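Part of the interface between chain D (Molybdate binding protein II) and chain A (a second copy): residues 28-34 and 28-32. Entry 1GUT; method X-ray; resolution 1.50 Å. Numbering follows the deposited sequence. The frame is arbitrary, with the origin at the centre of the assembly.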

ATOM      1  N   GLU D  28      -5.605  -6.338 -19.882  1.00 13.60           N
ATOM      2  CA  GLU D  28      -6.928  -5.914 -20.340  1.00 15.05           C
ATOM      3  C   GLU D  28      -7.889  -6.838 -19.627  1.00 16.02           C
ATOM      4  O   GLU D  28      -7.791  -8.051 -19.774  1.00 15.44           O
ATOM      5  CB  GLU D  28      -7.093  -6.075 -21.856  1.00 16.12           C
ATOM      6  CG  GLU D  28      -8.501  -5.708 -22.314  1.00 18.71           C
ATOM      7  CD  GLU D  28      -8.642  -5.761 -23.809  1.00 23.53           C
ATOM      8  OE1 GLU D  28      -7.619  -5.585 -24.504  1.00 24.34           O
ATOM      9  OE2 GLU D  28      -9.770  -5.998 -24.281  1.00 27.48           O
ATOM     10  N   ILE D  29      -8.804  -6.286 -18.836  1.00 17.04           N
ATOM     11  CA  ILE D  29      -9.749  -7.128 -18.107  1.00 19.84           C
ATOM     12  C   ILE D  29     -11.080  -7.173 -18.853  1.00 21.43           C
ATOM     13  O   ILE D  29     -11.200  -6.603 -19.921  1.00 21.83           O
ATOM     14  CB  ILE D  29      -9.916  -6.655 -16.647  1.00 20.38           C
ATOM     15  CG1 ILE D  29     -10.502  -5.254 -16.564  1.00 20.93           C
ATOM     16  CG2 ILE D  29      -8.561  -6.666 -15.948  1.00 20.40           C
ATOM     17  CD1 ILE D  29     -10.710  -4.778 -15.105  1.00 21.68           C
ATOM     18  N   ALA D  30     -12.071  -7.853 -18.305  1.00 23.76           N
ATOM     19  CA  ALA D  30     -13.363  -7.889 -18.991  1.00 25.77           C
ATOM     20  C   ALA D  30     -13.950  -6.479 -19.145  1.00 27.08           C
ATOM     21  O   ALA D  30     -13.636  -5.557 -18.376  1.00 28.02           O
ATOM     22  CB  ALA D  30     -14.352  -8.818 -18.270  1.00 25.92           C
ATOM     23  N   GLY D  31     -14.776  -6.298 -20.161  1.00 28.40           N
ATOM     24  CA  GLY D  31     -15.410  -5.010 -20.362  1.00 29.38           C
ATOM     25  C   GLY D  31     -14.514  -3.989 -21.017  1.00 29.33           C
ATOM     26  O   GLY D  31     -14.928  -2.852 -21.216  1.00 30.30           O
ATOM     27  N   GLY D  32     -13.279  -4.384 -21.326  1.00 29.13           N
ATOM     28  CA  GLY D  32     -12.344  -3.498 -21.990  1.00 26.97           C
ATOM     29  C   GLY D  32     -11.491  -2.592 -21.112  1.00 25.92           C
ATOM     30  O   GLY D  32     -10.725  -1.804 -21.646  1.00 26.47           O
ATOM     31  N   ASN D  33     -11.632  -2.667 -19.794  1.00 24.40           N
ATOM     32  CA  ASN D  33     -10.799  -1.828 -18.941  1.00 22.75           C
ATOM     33  C   ASN D  33      -9.378  -2.353 -18.930  1.00 21.86           C
ATOM     34  O   ASN D  33      -9.154  -3.518 -19.163  1.00 22.32           O
ATOM     35  CB  ASN D  33     -11.286  -1.832 -17.487  1.00 23.58           C
ATOM     36  CG  ASN D  33     -12.412  -0.865 -17.239  1.00 23.58           C
ATOM     37  OD1 ASN D  33     -13.465  -1.250 -16.740  1.00 24.29           O
ATOM     38  ND2 ASN D  33     -12.180   0.404 -17.539  1.00 22.34           N
ATOM     39  N   LYS D  34      -8.420  -1.472 -18.692  1.00 20.32           N
ATOM     40  CA  LYS D  34      -7.031  -1.882 -18.578  1.00 19.04           C
ATOM     41  C   LYS D  34      -6.570  -1.571 -17.170  1.00 17.93           C
ATOM     42  O   LYS D  34      -7.047  -0.623 -16.528  1.00 18.77           O
ATOM     43  CB  LYS D  34      -6.144  -1.134 -19.570  1.00 20.05           C
ATOM     44  CG  LYS D  34      -6.697  -1.180 -20.979  1.00 24.48           C
ATOM     45  CD  LYS D  34      -5.646  -1.212 -22.063  1.00 28.46           C
ATOM     46  CE  LYS D  34      -6.332  -1.427 -23.426  1.00 31.48           C
ATOM     47  NZ  LYS D  34      -5.372  -1.634 -24.547  1.00 34.42           N
TER
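Chain A 28-32: EIAGG

No direct hydrogen bond joins these two stretches; the polar link is a single water. It donates to D:Asn33 OD1 at 2.9 Å and accepts from A:Ala30 N at 3.0 Å, so a side-chain carbonyl on one chain is coupled to a backbone amide on the other.

The contact pairs like with like. Chain A presents the same loop as chain D, and the closest CA atoms across the stretches are those of D:Gly31 and A:Gly31, 4.5 Å apart. In chain A the backbone folds into a type II turn from A:Ile29 to A:Gly32, closed by the hydrogen bond from A:Gly32 N to A:Ile29 O at 2.7 Å. Chain D bends similarly, but its bond from D:Gly32 N to D:Ile29 O is weak at 3.3 Å, while D:Ile29 N to D:Asn33 O, at 2.8 Å, ties the two arms of its loop together.

Beside the turns, the isoleucines meet tip to tip. Both adopt chi1 p and chi2 t, and D:Ile29 CD1 lies 4.1 Å from A:Ile29 CD1, a buried apolar contact. A:Ala30 has more of its own surface covered than any other residue here, 52 Å²: its CB points toward chain D and lies 4.0 Å from both D:Gly31 O and D:Asn33 OD1.

On the chain D side, the close approach leaves no room for a side chain at D:Gly31, which has a positive phi of 79°: a CB there would stand 2.6 Å from A:Ala30 O, a clash. At A:Gly31 the constraint comes from its own chain: a CB would jam against the preceding carbonyl O. The rule to read from these two stretches, which bury 204 Å² between them with both sides summed, is bare backbone at the crowded turn, matched isoleucines beside it, and water for the remaining polar link.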

ATOM      1  N   GLU A  28     -19.784  -2.002  -9.168  1.00 12.88           N
ATOM      2  CA  GLU A  28     -19.913  -2.938 -10.282  1.00 14.68           C
ATOM      3  C   GLU A  28     -19.309  -2.218 -11.486  1.00 15.56           C
ATOM      4  O   GLU A  28     -19.772  -1.141 -11.861  1.00 15.56           O
ATOM      5  CB  GLU A  28     -21.390  -3.225 -10.564  1.00 15.65           C
ATOM      6  CG  GLU A  28     -21.644  -4.002 -11.850  1.00 18.28           C
ATOM      7  CD  GLU A  28     -23.056  -3.792 -12.409  1.00 23.44           C
ATOM      8  OE1 GLU A  28     -23.945  -3.205 -11.730  1.00 27.53           O
ATOM      9  OE2 GLU A  28     -23.279  -4.219 -13.556  1.00 26.60           O
ATOM     10  N   ILE A  29     -18.277  -2.790 -12.089  1.00 15.63           N
ATOM     11  CA  ILE A  29     -17.651  -2.121 -13.224  1.00 17.97           C
ATOM     12  C   ILE A  29     -18.102  -2.779 -14.519  1.00 20.35           C
ATOM     13  O   ILE A  29     -18.892  -3.724 -14.475  1.00 20.88           O
ATOM     14  CB  ILE A  29     -16.112  -2.054 -13.045  1.00 17.46           C
ATOM     15  CG1 ILE A  29     -15.509  -3.447 -13.013  1.00 17.77           C
ATOM     16  CG2 ILE A  29     -15.762  -1.292 -11.746  1.00 17.21           C
ATOM     17  CD1 ILE A  29     -13.981  -3.420 -13.073  1.00 17.25           C
ATOM     18  N   ALA A  30     -17.632  -2.246 -15.649  1.00 21.75           N
ATOM     19  CA  ALA A  30     -18.004  -2.731 -16.977  1.00 23.69           C
ATOM     20  C   ALA A  30     -17.833  -4.216 -17.048  1.00 24.28           C
ATOM     21  O   ALA A  30     -16.805  -4.758 -16.648  1.00 25.09           O
ATOM     22  CB  ALA A  30     -17.197  -2.036 -18.068  1.00 23.65           C
ATOM     23  N   GLY A  31     -18.847  -4.874 -17.595  1.00 25.52           N
ATOM     24  CA  GLY A  31     -18.843  -6.313 -17.711  1.00 26.66           C
ATOM     25  C   GLY A  31     -19.606  -6.869 -16.531  1.00 27.13           C
ATOM     26  O   GLY A  31     -20.124  -7.987 -16.594  1.00 28.10           O
ATOM     27  N   GLY A  32     -19.672  -6.083 -15.456  1.00 26.65           N
ATOM     28  CA  GLY A  32     -20.393  -6.475 -14.254  1.00 25.90           C
ATOM     29  C   GLY A  32     -19.573  -6.885 -13.038  1.00 25.50           C
ATOM     30  O   GLY A  32     -20.159  -7.000 -11.955  1.00 25.82           O
TER
HETATM   31  O   HOH W   1     -15.881   0.195 -16.080  1.00 21.69           O